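Local coordinates for protein putative sortase (Streptococcus pneumoniae, PDB 2W1K) that probably acts as a pilus-specific transpeptidase, joining pilin subunits covalently into the pilus fibre on the bacterial surface, at residues I69-I74 / V130-Y135; M89-V94 / H119-H124; V143-M148 / F189-V194. One frame throughout, in Å; residues are numbered along the deposited sequence. Where two conformers were deposited one is given.

Interaction 1. Residues I69-I74 / V130-Y135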
ATOM      1  N   ILE A  69      -5.957  -5.093   7.040  1.00 28.55           N
ATOM      2  CA  ILE A  69      -5.534  -6.498   7.246  1.00 29.71           C
ATOM      3  C   ILE A  69      -6.243  -6.956   8.526  1.00 29.79           C
ATOM      4  O   ILE A  69      -5.732  -6.720   9.637  1.00 30.41           O
ATOM      5  CB  ILE A  69      -4.002  -6.651   7.497  1.00 29.54           C
ATOM      6  CG1 ILE A  69      -3.186  -5.951   6.439  1.00 28.98           C
ATOM      7  CG2 ILE A  69      -3.627  -8.065   7.814  1.00 27.98           C
ATOM      8  CD1 ILE A  69      -1.743  -6.251   6.508  1.00 32.63           C
ATOM      9  N   PRO A  70      -7.455  -7.469   8.366  1.00 29.98           N
ATOM     10  CA  PRO A  70      -8.321  -7.799   9.489  1.00 32.15           C
ATOM     11  C   PRO A  70      -7.650  -8.683  10.530  1.00 33.18           C
ATOM     12  O   PRO A  70      -7.849  -8.474  11.740  1.00 34.36           O
ATOM     13  CB  PRO A  70      -9.565  -8.522   8.838  1.00 29.96           C
ATOM     14  CG  PRO A  70      -9.567  -7.939   7.344  1.00 29.53           C
ATOM     15  CD  PRO A  70      -8.074  -7.751   7.042  1.00 30.18           C
ATOM     16  N   SER A  71      -6.832  -9.628  10.085  1.00 33.43           N
ATOM     17  CA  SER A  71      -6.316 -10.529  11.064  1.00 33.95           C
ATOM     18  C   SER A  71      -5.357  -9.807  12.007  1.00 33.19           C
ATOM     19  O   SER A  71      -5.034 -10.337  12.996  1.00 31.96           O
ATOM     20  CB  SER A  71      -5.746 -11.794  10.419  1.00 34.30           C
ATOM     21  OG  SER A  71      -4.555 -11.515   9.686  1.00 34.52           O
ATOM     22  N   LEU A  72      -4.945  -8.578  11.705  1.00 33.89           N
ATOM     23  CA  LEU A  72      -4.021  -7.812  12.562  1.00 31.54           C
ATOM     24  C   LEU A  72      -4.721  -6.560  13.089  1.00 31.25           C
ATOM     25  O   LEU A  72      -4.099  -5.700  13.692  1.00 31.48           O
ATOM     26  CB  LEU A  72      -2.806  -7.338  11.739  1.00 30.48           C
ATOM     27  CG  LEU A  72      -1.757  -8.353  11.290  1.00 31.62           C
ATOM     28  CD1 LEU A  72      -0.470  -7.859  10.559  1.00 34.97           C
ATOM     29  CD2 LEU A  72      -1.435  -9.339  12.488  1.00 30.47           C
ATOM     30  N   GLU A  73      -6.019  -6.451  12.814  1.00 31.44           N
ATOM     31  CA  GLU A  73      -6.809  -5.260  13.020  1.00 32.18           C
ATOM     32  C   GLU A  73      -6.083  -4.016  12.559  1.00 31.90           C
ATOM     33  O   GLU A  73      -6.040  -3.024  13.230  1.00 31.60           O
ATOM     34  CB  GLU A  73      -7.244  -5.165  14.448  1.00 33.52           C
ATOM     35  CG  GLU A  73      -8.120  -6.384  14.778  1.00 40.18           C
ATOM     36  CD  GLU A  73      -8.584  -6.415  16.207  1.00 48.32           C
ATOM     37  OE1 GLU A  73      -7.812  -5.930  17.044  1.00 50.57           O
ATOM     38  OE2 GLU A  73      -9.715  -6.911  16.480  1.00 51.61           O
ATOM     39  N   ILE A  74      -5.612  -4.064  11.334  1.00 30.78           N
ATOM     40  CA  ILE A  74      -5.033  -2.897  10.692  1.00 31.36           C
ATOM     41  C   ILE A  74      -6.006  -2.331   9.682  1.00 30.95           C
ATOM     42  O   ILE A  74      -6.459  -3.086   8.781  1.00 29.72           O
ATOM     43  CB  ILE A  74      -3.776  -3.329   9.959  1.00 30.50           C
ATOM     44  CG1 ILE A  74      -2.731  -3.801  10.993  1.00 34.16           C
ATOM     45  CG2 ILE A  74      -3.180  -2.130   9.064  1.00 33.86           C
ATOM     46  CD1 ILE A  74      -1.423  -4.410  10.332  1.00 31.44           C
ATOM     47  N   VAL A 130       0.697 -17.542   5.853  1.00 36.96           N
ATOM     48  CA  VAL A 130       0.422 -17.658   4.439  1.00 36.62           C
ATOM     49  C   VAL A 130      -1.122 -17.783   4.299  1.00 37.12           C
ATOM     50  O   VAL A 130      -1.740 -18.508   5.060  1.00 38.73           O
ATOM     51  CB  VAL A 130       1.061 -18.933   3.918  1.00 36.67           C
ATOM     52  CG1 VAL A 130       0.587 -19.284   2.507  1.00 34.43           C
ATOM     53  CG2 VAL A 130       2.621 -18.887   4.046  1.00 39.48           C
ATOM     54  N   GLY A 131      -1.754 -17.059   3.387  1.00 36.92           N
ATOM     55  CA  GLY A 131      -3.230 -17.128   3.232  1.00 36.76           C
ATOM     56  C   GLY A 131      -3.946 -15.936   3.891  1.00 37.57           C
ATOM     57  O   GLY A 131      -5.066 -15.588   3.523  1.00 38.94           O
ATOM     58  N   ASP A 132      -3.320 -15.254   4.836  1.00 35.60           N
ATOM     59  CA  ASP A 132      -4.045 -14.222   5.482  1.00 35.64           C
ATOM     60  C   ASP A 132      -4.407 -13.182   4.443  1.00 34.88           C
ATOM     61  O   ASP A 132      -3.651 -12.918   3.474  1.00 35.47           O
ATOM     62  CB  ASP A 132      -3.196 -13.601   6.604  1.00 36.29           C
ATOM     63  CG  ASP A 132      -3.144 -14.483   7.858  1.00 38.31           C
ATOM     64  OD1 ASP A 132      -3.891 -15.505   7.909  1.00 39.75           O
ATOM     65  OD2 ASP A 132      -2.427 -14.093   8.808  1.00 33.45           O
ATOM     66  N   ALA A 133      -5.551 -12.535   4.672  1.00 33.05           N
ATOM     67  CA  ALA A 133      -6.148 -11.645   3.663  1.00 31.59           C
ATOM     68  C   ALA A 133      -5.709 -10.187   3.906  1.00 32.57           C
ATOM     69  O   ALA A 133      -5.416  -9.810   5.052  1.00 33.34           O
ATOM     70  CB  ALA A 133      -7.682 -11.791   3.730  1.00 28.36           C
ATOM     71  N   LEU A 134      -5.647  -9.392   2.840  1.00 32.00           N
ATOM     72  CA  LEU A 134      -5.425  -7.950   2.886  1.00 30.43           C
ATOM     73  C   LEU A 134      -6.468  -7.473   1.885  1.00 30.67           C
ATOM     74  O   LEU A 134      -6.620  -8.059   0.781  1.00 26.97           O
ATOM     75  CB  LEU A 134      -4.001  -7.675   2.379  1.00 29.04           C
ATOM     76  CG  LEU A 134      -3.547  -6.217   2.217  1.00 30.94           C
ATOM     77  CD1 LEU A 134      -2.021  -5.968   2.382  1.00 33.63           C
ATOM     78  CD2 LEU A 134      -4.005  -5.610   0.893  1.00 33.49           C
ATOM     79  N   TYR A 135      -7.198  -6.435   2.273  1.00 30.27           N
ATOM     80  CA  TYR A 135      -8.153  -5.813   1.376  1.00 30.18           C
ATOM     81  C   TYR A 135      -7.718  -4.353   1.097  1.00 31.62           C
ATOM     82  O   TYR A 135      -7.326  -3.614   2.046  1.00 28.84           O
ATOM     83  CB  TYR A 135      -9.517  -5.804   2.009  1.00 29.32           C
ATOM     84  CG  TYR A 135     -10.037  -7.213   2.270  1.00 29.96           C
ATOM     85  CD1 TYR A 135     -10.554  -7.960   1.244  1.00 28.46           C
ATOM     86  CD2 TYR A 135      -9.992  -7.801   3.570  1.00 31.43           C
ATOM     87  CE1 TYR A 135     -11.044  -9.194   1.451  1.00 29.55           C
ATOM     88  CE2 TYR A 135     -10.446  -9.101   3.805  1.00 29.43           C
ATOM     89  CZ  TYR A 135     -11.016  -9.775   2.736  1.00 32.09           C
ATOM     90  OH  TYR A 135     -11.537 -11.036   2.850  1.00 34.90           O
TER
HETATM   91  O   HOH W   1      -5.996 -10.645   7.441  1.00 45.26           O
HETATM   92  O   HOH W   2      -2.474 -12.786  11.101  1.00 49.43           O
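Pro70 pushes CG against the rim of the Tyr135 ring: CG lies in the ring plane, 3.8 Å from Tyr135 CD2, and the two side chains cross at about a right angle. This edge of the tyrosine meets the proline, and helix 202-209 packs on Tyr135 through Val205 and Ala209. Next along, Ile69 sends its two branches to different partners. CG2, anti to the backbone N (CG1 has chi1 -51°), comes within 3.7 Å of Ala133 O, and CD1 reaches Leu134 CD1 at 4.1 Å; Ile69 and Leu134 both also touch Leu172 of strand 168-176. This is where the eight-stranded sortase barrel closes. Tyr135 pairs through its backbone with Ser68, but past Ile69 the chain leaves in a short 3-10 turn and comes back at Ile74 through a G1 beta bulge. Ile69 O is gripped by Leu72 N and Ile74 N, which arrive from opposite faces of its plane. Two waters bridge the segments. One molecule accepts from Ser71 N at 3.0 Å and donates to Ala133 O at 2.6 Å. A second lies 2.8 Å from Ser71 OG and donates to Asp132 OD2 at 2.6 Å, the carboxylate oxygen that also accepts from Lys129 N.

Interaction 2. Residues M89-V94 / H119-H124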
ATOM      1  N   MET A  89       1.587   9.784   9.447  1.00 33.09           N
ATOM      2  CA  MET A  89       0.108   9.832   9.388  1.00 33.45           C
ATOM      3  C   MET A  89      -0.637   8.581   8.924  1.00 32.11           C
ATOM      4  O   MET A  89      -1.895   8.546   8.996  1.00 33.49           O
ATOM      5  CB  MET A  89      -0.400  11.105   8.627  1.00 34.26           C
ATOM      6  CG  MET A  89       0.207  11.315   7.313  1.00 36.43           C
ATOM      7  SD  MET A  89       0.143  13.121   6.851  1.00 41.11           S
ATOM      8  CE  MET A  89      -1.567  13.426   7.224  1.00 38.31           C
ATOM      9  N   GLY A  90       0.079   7.541   8.512  1.00 30.74           N
ATOM     10  CA  GLY A  90      -0.568   6.378   7.923  1.00 29.45           C
ATOM     11  C   GLY A  90       0.479   5.568   7.189  1.00 31.13           C
ATOM     12  O   GLY A  90       1.686   5.540   7.608  1.00 29.43           O
ATOM     13  N   LEU A  91       0.038   4.834   6.137  1.00 29.83           N
ATOM     14  CA  LEU A  91       0.963   3.959   5.370  1.00 29.36           C
ATOM     15  C   LEU A  91       1.319   4.749   4.138  1.00 28.10           C
ATOM     16  O   LEU A  91       0.626   5.708   3.823  1.00 27.18           O
ATOM     17  CB  LEU A  91       0.268   2.655   4.968  1.00 26.41           C
ATOM     18  CG  LEU A  91      -0.359   1.954   6.164  1.00 29.67           C
ATOM     19  CD1 LEU A  91      -1.128   0.738   5.719  1.00 24.64           C
ATOM     20  CD2 LEU A  91       0.804   1.603   7.275  1.00 20.93           C
ATOM     21  N   ALA A  92       2.380   4.389   3.433  1.00 28.47           N
ATOM     22  CA  ALA A  92       2.801   5.272   2.282  1.00 28.51           C
ATOM     23  C   ALA A  92       3.322   4.430   1.154  1.00 29.43           C
ATOM     24  O   ALA A  92       4.210   3.596   1.374  1.00 28.46           O
ATOM     25  CB  ALA A  92       3.857   6.258   2.681  1.00 28.66           C
ATOM     26  N   HIS A  93       2.799   4.655  -0.070  1.00 27.78           N
ATOM     27  CA  HIS A  93       3.309   3.951  -1.217  1.00 26.30           C
ATOM     28  C   HIS A  93       4.749   4.412  -1.468  1.00 27.03           C
ATOM     29  O   HIS A  93       5.080   5.601  -1.271  1.00 26.73           O
ATOM     30  CB  HIS A  93       2.410   4.225  -2.427  1.00 24.39           C
ATOM     31  CG  HIS A  93       3.020   3.790  -3.707  1.00 27.51           C
ATOM     32  ND1 HIS A  93       3.823   4.630  -4.462  1.00 24.52           N
ATOM     33  CD2 HIS A  93       2.992   2.588  -4.362  1.00 23.45           C
ATOM     34  CE1 HIS A  93       4.274   3.966  -5.503  1.00 24.32           C
ATOM     35  NE2 HIS A  93       3.799   2.731  -5.471  1.00 23.06           N
ATOM     36  N   VAL A  94       5.617   3.464  -1.831  1.00 25.46           N
ATOM     37  CA  VAL A  94       7.055   3.700  -2.143  1.00 26.55           C
ATOM     38  C   VAL A  94       7.280   4.109  -3.601  1.00 27.69           C
ATOM     39  O   VAL A  94       7.089   3.336  -4.534  1.00 28.38           O
ATOM     40  CB  VAL A  94       7.887   2.459  -1.735  1.00 27.27           C
ATOM     41  CG1 VAL A  94       9.409   2.647  -2.079  1.00 26.25           C
ATOM     42  CG2 VAL A  94       7.741   2.307  -0.125  1.00 23.54           C
ATOM     43  N   HIS A 119       1.082   5.067  17.111  1.00 42.94           N
ATOM     44  CA  HIS A 119       0.246   4.214  16.284  1.00 41.79           C
ATOM     45  C   HIS A 119       0.877   2.880  16.000  1.00 39.05           C
ATOM     46  O   HIS A 119       2.030   2.797  15.704  1.00 39.54           O
ATOM     47  CB  HIS A 119      -0.003   4.920  14.959  1.00 42.70           C
ATOM     48  CG  HIS A 119      -0.701   6.234  15.129  1.00 49.08           C
ATOM     49  ND1 HIS A 119      -0.154   7.435  14.719  1.00 53.68           N
ATOM     50  CD2 HIS A 119      -1.867   6.546  15.750  1.00 53.68           C
ATOM     51  CE1 HIS A 119      -0.975   8.425  15.031  1.00 54.59           C
ATOM     52  NE2 HIS A 119      -2.019   7.914  15.664  1.00 56.74           N
ATOM     53  N   VAL A 120       0.084   1.837  15.995  1.00 36.99           N
ATOM     54  CA  VAL A 120       0.619   0.484  15.759  1.00 34.82           C
ATOM     55  C   VAL A 120       1.178   0.282  14.388  1.00 34.85           C
ATOM     56  O   VAL A 120       2.263  -0.246  14.244  1.00 33.21           O
ATOM     57  CB  VAL A 120      -0.422  -0.558  16.085  1.00 36.35           C
ATOM     58  CG1 VAL A 120       0.134  -1.954  15.856  1.00 33.24           C
ATOM     59  CG2 VAL A 120      -0.900  -0.375  17.603  1.00 30.61           C
ATOM     60  N   PHE A 121       0.445   0.744  13.360  1.00 35.12           N
ATOM     61  CA  PHE A 121       0.889   0.637  11.957  1.00 33.33           C
ATOM     62  C   PHE A 121       1.382  -0.776  11.649  1.00 33.29           C
ATOM     63  O   PHE A 121       0.614  -1.783  11.888  1.00 33.62           O
ATOM     64  CB  PHE A 121       1.939   1.682  11.579  1.00 33.68           C
ATOM     65  CG  PHE A 121       1.422   3.061  11.519  1.00 32.04           C
ATOM     66  CD1 PHE A 121       0.092   3.308  11.181  1.00 35.67           C
ATOM     67  CD2 PHE A 121       2.238   4.144  11.832  1.00 34.44           C
ATOM     68  CE1 PHE A 121      -0.492   4.672  11.100  1.00 31.84           C
ATOM     69  CE2 PHE A 121       1.741   5.521  11.708  1.00 32.57           C
ATOM     70  CZ  PHE A 121       0.338   5.784  11.373  1.00 34.49           C
ATOM     71  N   PHE A 122       2.618  -0.912  11.143  1.00 28.76           N
ATOM     72  CA  PHE A 122       3.059  -2.290  10.826  1.00 28.65           C
ATOM     73  C   PHE A 122       3.779  -3.073  12.004  1.00 29.25           C
ATOM     74  O   PHE A 122       4.607  -3.996  11.780  1.00 29.76           O
ATOM     75  CB  PHE A 122       3.896  -2.222   9.527  1.00 26.28           C
ATOM     76  CG  PHE A 122       3.048  -2.043   8.235  1.00 23.30           C
ATOM     77  CD1 PHE A 122       1.654  -2.246   8.256  1.00 29.09           C
ATOM     78  CD2 PHE A 122       3.666  -1.747   7.005  1.00 24.05           C
ATOM     79  CE1 PHE A 122       0.892  -2.155   7.069  1.00 29.49           C
ATOM     80  CE2 PHE A 122       2.968  -1.648   5.836  1.00 24.55           C
ATOM     81  CZ  PHE A 122       1.588  -1.881   5.831  1.00 28.56           C
ATOM     82  N   ARG A 123       3.569  -2.632  13.269  1.00 30.05           N
ATOM     83  CA  ARG A 123       4.302  -3.273  14.417  1.00 29.71           C
ATOM     84  C   ARG A 123       4.333  -4.803  14.250  1.00 30.74           C
ATOM     85  O   ARG A 123       5.409  -5.498  14.441  1.00 30.95           O
ATOM     86  CB  ARG A 123       3.624  -2.921  15.744  1.00 28.37           C
ATOM     87  CG  ARG A 123       4.538  -3.214  16.966  1.00 27.84           C
ATOM     88  CD  ARG A 123       4.067  -2.405  18.148  1.00 32.53           C
ATOM     89  NE  ARG A 123       4.176  -0.953  17.869  1.00 35.90           N
ATOM     90  CZ  ARG A 123       3.717  -0.011  18.693  1.00 35.38           C
ATOM     91  NH1 ARG A 123       3.121  -0.361  19.849  1.00 41.00           N
ATOM     92  NH2 ARG A 123       3.876   1.282  18.378  1.00 44.09           N
ATOM     93  N   HIS A 124       3.175  -5.337  13.852  1.00 29.20           N
ATOM     94  CA  HIS A 124       2.899  -6.797  13.861  1.00 30.36           C
ATOM     95  C   HIS A 124       2.879  -7.589  12.538  1.00 31.52           C
ATOM     96  O   HIS A 124       2.367  -8.714  12.478  1.00 32.38           O
ATOM     97  CB  HIS A 124       1.550  -7.054  14.537  1.00 28.36           C
ATOM     98  CG  HIS A 124       1.456  -6.454  15.922  1.00 34.41           C
ATOM     99  ND1 HIS A 124       2.281  -6.857  16.975  1.00 33.96           N
ATOM    100  CD2 HIS A 124       0.619  -5.509  16.431  1.00 27.79           C
ATOM    101  CE1 HIS A 124       1.957  -6.169  18.057  1.00 32.89           C
ATOM    102  NE2 HIS A 124       0.977  -5.331  17.748  1.00 35.33           N
TER
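Gly90, the first residue to leave helix 84-89, lies across from Phe121 with 7.2 Å between their CA atoms, and no hydrogen bond joins the two segments. Phe121 and Phe122 occupy the corner of a type II' turn closed by Arg123 N to Val120 O (2.9 Å). The two rings leave this corner for different targets.

Phe121 points at the other segment and meets backbone. Its CZ comes to 3.4 Å from Gly90 N, and CE1 to 3.6 Å from Gly90 CA. Gly90 O stands over one face, displaced toward the rim, while the opposite face is filled by His119 CB, centred above it. The ring lies between the helix exit and His119 of its own loop.

Phe122 meets a side chain. Leu91, with CG beside its backbone N (chi1 -53°), crosses it at about a right angle and lays CD2 over the face, 3.9 Å from the ring centroid and 15° off the normal, a clear CH-pi contact. The other methyl, CD1, reaches Phe122 CZ at 3.8 Å. CD2 also comes within 4.3 Å of Phe121 CD1, so one methyl group touches both rings.

All four main residues are buried. Leu91 belongs to strand 91-93, held between strands 74-80 and 106-111, and Phe122 packs on Leu172 and Thr174 of strand 168-176, which, as in other sortases, probably carries the catalytic cysteine near its end. Here the loop between strands 106-111 and 133-137 of the sortase barrel folds onto strands 91-93 and 168-176, with Phe122 packed against the latter and Phe121 set over the exit of helix 84-89.

Interaction 3. Residues V143-M148 / F189-V194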
ATOM      1  N   VAL A 143      -9.854  -4.607  -3.553  1.00 29.10           N
ATOM      2  CA  VAL A 143      -9.039  -5.638  -4.239  1.00 27.22           C
ATOM      3  C   VAL A 143      -8.651  -6.535  -3.090  1.00 28.79           C
ATOM      4  O   VAL A 143      -8.302  -6.028  -2.021  1.00 30.21           O
ATOM      5  CB  VAL A 143      -7.779  -5.032  -4.852  1.00 26.70           C
ATOM      6  CG1 VAL A 143      -6.903  -6.089  -5.464  1.00 22.18           C
ATOM      7  CG2 VAL A 143      -8.200  -3.909  -5.864  1.00 28.51           C
ATOM      8  N   GLU A 144      -8.686  -7.833  -3.320  1.00 26.36           N
ATOM      9  CA  GLU A 144      -8.342  -8.794  -2.281  1.00 28.64           C
ATOM     10  C   GLU A 144      -6.989  -9.416  -2.629  1.00 26.52           C
ATOM     11  O   GLU A 144      -6.766  -9.738  -3.789  1.00 25.18           O
ATOM     12  CB  GLU A 144      -9.464  -9.890  -2.121  1.00 24.95           C
ATOM     13  CG  GLU A 144      -8.963 -10.871  -1.039  1.00 28.06           C
ATOM     14  CD  GLU A 144      -9.881 -12.056  -0.881  1.00 28.46           C
ATOM     15  OE1 GLU A 144     -11.078 -11.941  -1.249  1.00 33.27           O
ATOM     16  OE2 GLU A 144      -9.404 -13.099  -0.376  1.00 35.33           O
ATOM     17  N   TYR A 145      -6.096  -9.523  -1.642  1.00 27.17           N
ATOM     18  CA  TYR A 145      -4.790 -10.250  -1.773  1.00 27.77           C
ATOM     19  C   TYR A 145      -4.629 -11.306  -0.679  1.00 28.17           C
ATOM     20  O   TYR A 145      -5.291 -11.301   0.311  1.00 28.52           O
ATOM     21  CB  TYR A 145      -3.630  -9.224  -1.543  1.00 27.84           C
ATOM     22  CG  TYR A 145      -3.477  -8.122  -2.597  1.00 30.26           C
ATOM     23  CD1 TYR A 145      -4.318  -6.998  -2.631  1.00 30.10           C
ATOM     24  CD2 TYR A 145      -2.466  -8.188  -3.524  1.00 26.54           C
ATOM     25  CE1 TYR A 145      -4.116  -6.002  -3.588  1.00 25.85           C
ATOM     26  CE2 TYR A 145      -2.253  -7.200  -4.464  1.00 27.48           C
ATOM     27  CZ  TYR A 145      -3.065  -6.089  -4.498  1.00 30.48           C
ATOM     28  OH  TYR A 145      -2.762  -5.081  -5.478  1.00 25.98           O
ATOM     29  N   GLN A 146      -3.676 -12.194  -0.829  1.00 28.97           N
ATOM     30  CA  GLN A 146      -3.443 -13.106   0.172  1.00 29.44           C
ATOM     31  C   GLN A 146      -1.917 -13.265   0.407  1.00 28.58           C
ATOM     32  O   GLN A 146      -1.098 -13.277  -0.539  1.00 26.92           O
ATOM     33  CB  GLN A 146      -4.154 -14.422  -0.137  1.00 30.44           C
ATOM     34  CG  GLN A 146      -3.538 -15.130  -1.255  1.00 38.76           C
ATOM     35  CD  GLN A 146      -4.077 -16.557  -1.378  1.00 47.30           C
ATOM     36  OE1 GLN A 146      -5.011 -16.989  -0.636  1.00 46.68           O
ATOM     37  NE2 GLN A 146      -3.499 -17.285  -2.311  1.00 46.36           N
ATOM     38  N   MET A 147      -1.567 -13.356   1.688  1.00 26.96           N
ATOM     39  CA  MET A 147      -0.152 -13.521   2.076  1.00 26.76           C
ATOM     40  C   MET A 147       0.492 -14.761   1.495  1.00 27.57           C
ATOM     41  O   MET A 147      -0.035 -15.917   1.653  1.00 26.63           O
ATOM     42  CB  MET A 147      -0.023 -13.436   3.562  1.00 27.56           C
ATOM     43  CG  MET A 147       1.428 -13.073   4.044  1.00 30.16           C
ATOM     44  SD  MET A 147       2.361 -14.579   4.134  1.00 33.21           S
ATOM     45  CE  MET A 147       3.567 -14.223   5.427  1.00 28.25           C
ATOM     46  N   MET A 148       1.585 -14.512   0.774  1.00 27.76           N
ATOM     47  CA  MET A 148       2.340 -15.545   0.103  0.50 28.96           C
ATOM     48  C   MET A 148       3.635 -15.927   0.841  1.00 31.39           C
ATOM     49  O   MET A 148       3.883 -17.131   1.078  1.00 30.64           O
ATOM     50  CB  MET A 148       2.728 -15.129  -1.312  0.50 28.19           C
ATOM     51  CG  MET A 148       1.586 -14.898  -2.258  0.50 26.97           C
ATOM     52  SD  MET A 148       0.739 -16.417  -2.757  0.50 33.72           S
ATOM     53  CE  MET A 148      -0.557 -16.573  -1.506  0.50 26.17           C
ATOM     54  N   PHE A 189       2.223 -10.235  -0.862  1.00 29.39           N
ATOM     55  CA  PHE A 189       0.862 -10.687  -0.971  1.00 29.57           C
ATOM     56  C   PHE A 189       0.513 -10.832  -2.462  1.00 29.83           C
ATOM     57  O   PHE A 189       0.903  -9.966  -3.235  1.00 30.10           O
ATOM     58  CB  PHE A 189      -0.054  -9.575  -0.437  1.00 28.80           C
ATOM     59  CG  PHE A 189      -0.071  -9.455   1.068  1.00 34.42           C
ATOM     60  CD1 PHE A 189       0.972  -8.784   1.753  1.00 32.90           C
ATOM     61  CD2 PHE A 189      -1.141  -9.986   1.808  1.00 29.42           C
ATOM     62  CE1 PHE A 189       0.941  -8.664   3.180  1.00 32.57           C
ATOM     63  CE2 PHE A 189      -1.182  -9.843   3.216  1.00 29.28           C
ATOM     64  CZ  PHE A 189      -0.137  -9.176   3.881  1.00 32.28           C
ATOM     65  N   GLU A 190      -0.247 -11.873  -2.866  1.00 29.68           N
ATOM     66  CA  GLU A 190      -0.622 -12.010  -4.269  1.00 29.57           C
ATOM     67  C   GLU A 190      -2.112 -11.611  -4.398  1.00 29.33           C
ATOM     68  O   GLU A 190      -2.944 -11.894  -3.518  1.00 29.28           O
ATOM     69  CB  GLU A 190      -0.404 -13.458  -4.820  1.00 29.19           C
ATOM     70  CG  GLU A 190      -0.529 -13.461  -6.355  1.00 33.13           C
ATOM     71  CD  GLU A 190      -0.161 -14.833  -7.050  1.00 41.09           C
ATOM     72  OE1 GLU A 190       0.033 -15.787  -6.306  1.00 43.65           O
ATOM     73  OE2 GLU A 190      -0.079 -14.917  -8.315  1.00 39.08           O
ATOM     74  N   ARG A 191      -2.430 -10.958  -5.499  1.00 28.65           N
ATOM     75  CA  ARG A 191      -3.746 -10.509  -5.743  1.00 28.32           C
ATOM     76  C   ARG A 191      -4.627 -11.658  -6.037  1.00 29.25           C
ATOM     77  O   ARG A 191      -4.271 -12.525  -6.874  1.00 27.49           O
ATOM     78  CB  ARG A 191      -3.776  -9.601  -6.943  1.00 27.57           C
ATOM     79  CG  ARG A 191      -5.241  -9.154  -7.250  1.00 26.22           C
ATOM     80  CD  ARG A 191      -5.185  -8.087  -8.485  1.00 21.59           C
ATOM     81  NE  ARG A 191      -4.520  -6.829  -8.108  1.00 26.96           N
ATOM     82  CZ  ARG A 191      -4.971  -5.609  -8.472  1.00 31.42           C
ATOM     83  NH1 ARG A 191      -6.023  -5.464  -9.346  1.00 22.85           N
ATOM     84  NH2 ARG A 191      -4.397  -4.537  -8.002  1.00 26.98           N
ATOM     85  N   VAL A 192      -5.799 -11.626  -5.405  1.00 28.26           N
ATOM     86  CA  VAL A 192      -6.797 -12.675  -5.640  1.00 32.46           C
ATOM     87  C   VAL A 192      -8.065 -12.298  -6.494  1.00 31.52           C
ATOM     88  O   VAL A 192      -8.520 -13.072  -7.349  1.00 32.45           O
ATOM     89  CB  VAL A 192      -7.177 -13.297  -4.192  1.00 31.38           C
ATOM     90  CG1 VAL A 192      -8.472 -13.880  -4.163  1.00 35.36           C
ATOM     91  CG2 VAL A 192      -6.109 -14.219  -3.751  1.00 35.49           C
ATOM     92  N   ALA A 193      -8.653 -11.144  -6.234  1.00 29.27           N
ATOM     93  CA  ALA A 193      -9.913 -10.826  -6.872  1.00 28.50           C
ATOM     94  C   ALA A 193     -10.084  -9.309  -6.652  1.00 29.20           C
ATOM     95  O   ALA A 193      -9.392  -8.697  -5.794  1.00 27.17           O
ATOM     96  CB  ALA A 193     -11.105 -11.621  -6.175  1.00 28.61           C
ATOM     97  N   VAL A 194     -10.985  -8.718  -7.439  1.00 28.38           N
ATOM     98  CA  VAL A 194     -11.339  -7.318  -7.377  1.00 27.92           C
ATOM     99  C   VAL A 194     -12.902  -7.392  -7.244  1.00 28.37           C
ATOM    100  O   VAL A 194     -13.551  -8.039  -8.048  1.00 26.36           O
ATOM    101  CB  VAL A 194     -11.005  -6.550  -8.712  1.00 29.40           C
ATOM    102  CG1 VAL A 194     -11.540  -5.146  -8.664  1.00 24.99           C
ATOM    103  CG2 VAL A 194      -9.478  -6.494  -8.965  1.00 28.86           C
TER
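Val143 sets CG1 squarely over the centre of the Arg191 guanidinium, 3.6 Å from Arg191 CZ, while Tyr145 OH comes to the edge of the same group. Arg191 NH2 donates to that hydroxyl at 3.1 Å, with the oxygen 17° out of the guanidinium plane, and the phenol ring stands almost perpendicular, 84° from it. The arginine chain starts out extended, and the bend at chi3 (-67°) puts NE beside both Val143 CG1 and Tyr145 OH. Its stem is used too: Arg191 CB lies 3.8 Å from Tyr145 CE2. Outside the strand pair, Arg191 NH1 meets O2S of a bound MES molecule, probably a guest from the crystallisation liquor, as a charged pair.

On the same face, Phe189 fills the hollow beyond Tyr145. Its CB rests against Tyr145 CB. Met147 covers one face of its ring with CG, displaced toward the rim, and adds an off-centre CH-pi contact from CB, 3.8 Å from Phe189 CE2. Leu172 and Leu128 pack on this phenylalanine from outside the pair.

The frame is an antiparallel pair of long strands in the sortase barrel, broken by a classic beta bulge in which Val192 and Ala193 both face Glu144. Glu144 O takes a good bond from Val192 N (2.7 Å) and a weak one from Ala193 N, while Glu144 N donates almost straight to Ala193 O. Past the bulge, Gln146 and Glu190 exchange a regular pair of backbone bonds.

The bulge swings Val192 into the gap between Glu144 and Gln146. Val192 CG2 pushes against Gln146 CG at 3.7 Å, the side chains crossing at about a right angle, whereas CG1 runs beside the Glu144 carboxylate, whose OE1 is bonded to Tyr195 OH.

In the fold
All three contacts reach one sheet of the sortase domain. Interactions 1 and 3 have centres about 10 Å apart, and the residues leading into strand 133-137 bond to strand 141-153: Gly131 N and Met147 O lie 2.7 Å apart, Asp132 O and Met147 N 2.8 Å, both probable hydrogen bonds. Interaction 2 touches interaction 1 by packing, with Leu72 CD1 3.5 Å from His124 O and Ile74 CD1 3.7 Å from Phe121 O. Interactions 2 and 3 do not meet, their nearest atoms being about 7 Å apart. Strand 168-176, which probably carries the catalytic cysteine, connects them: its Leu172 is touched from all three contacts. The bound MES lies at the Arg191 side of interaction 3.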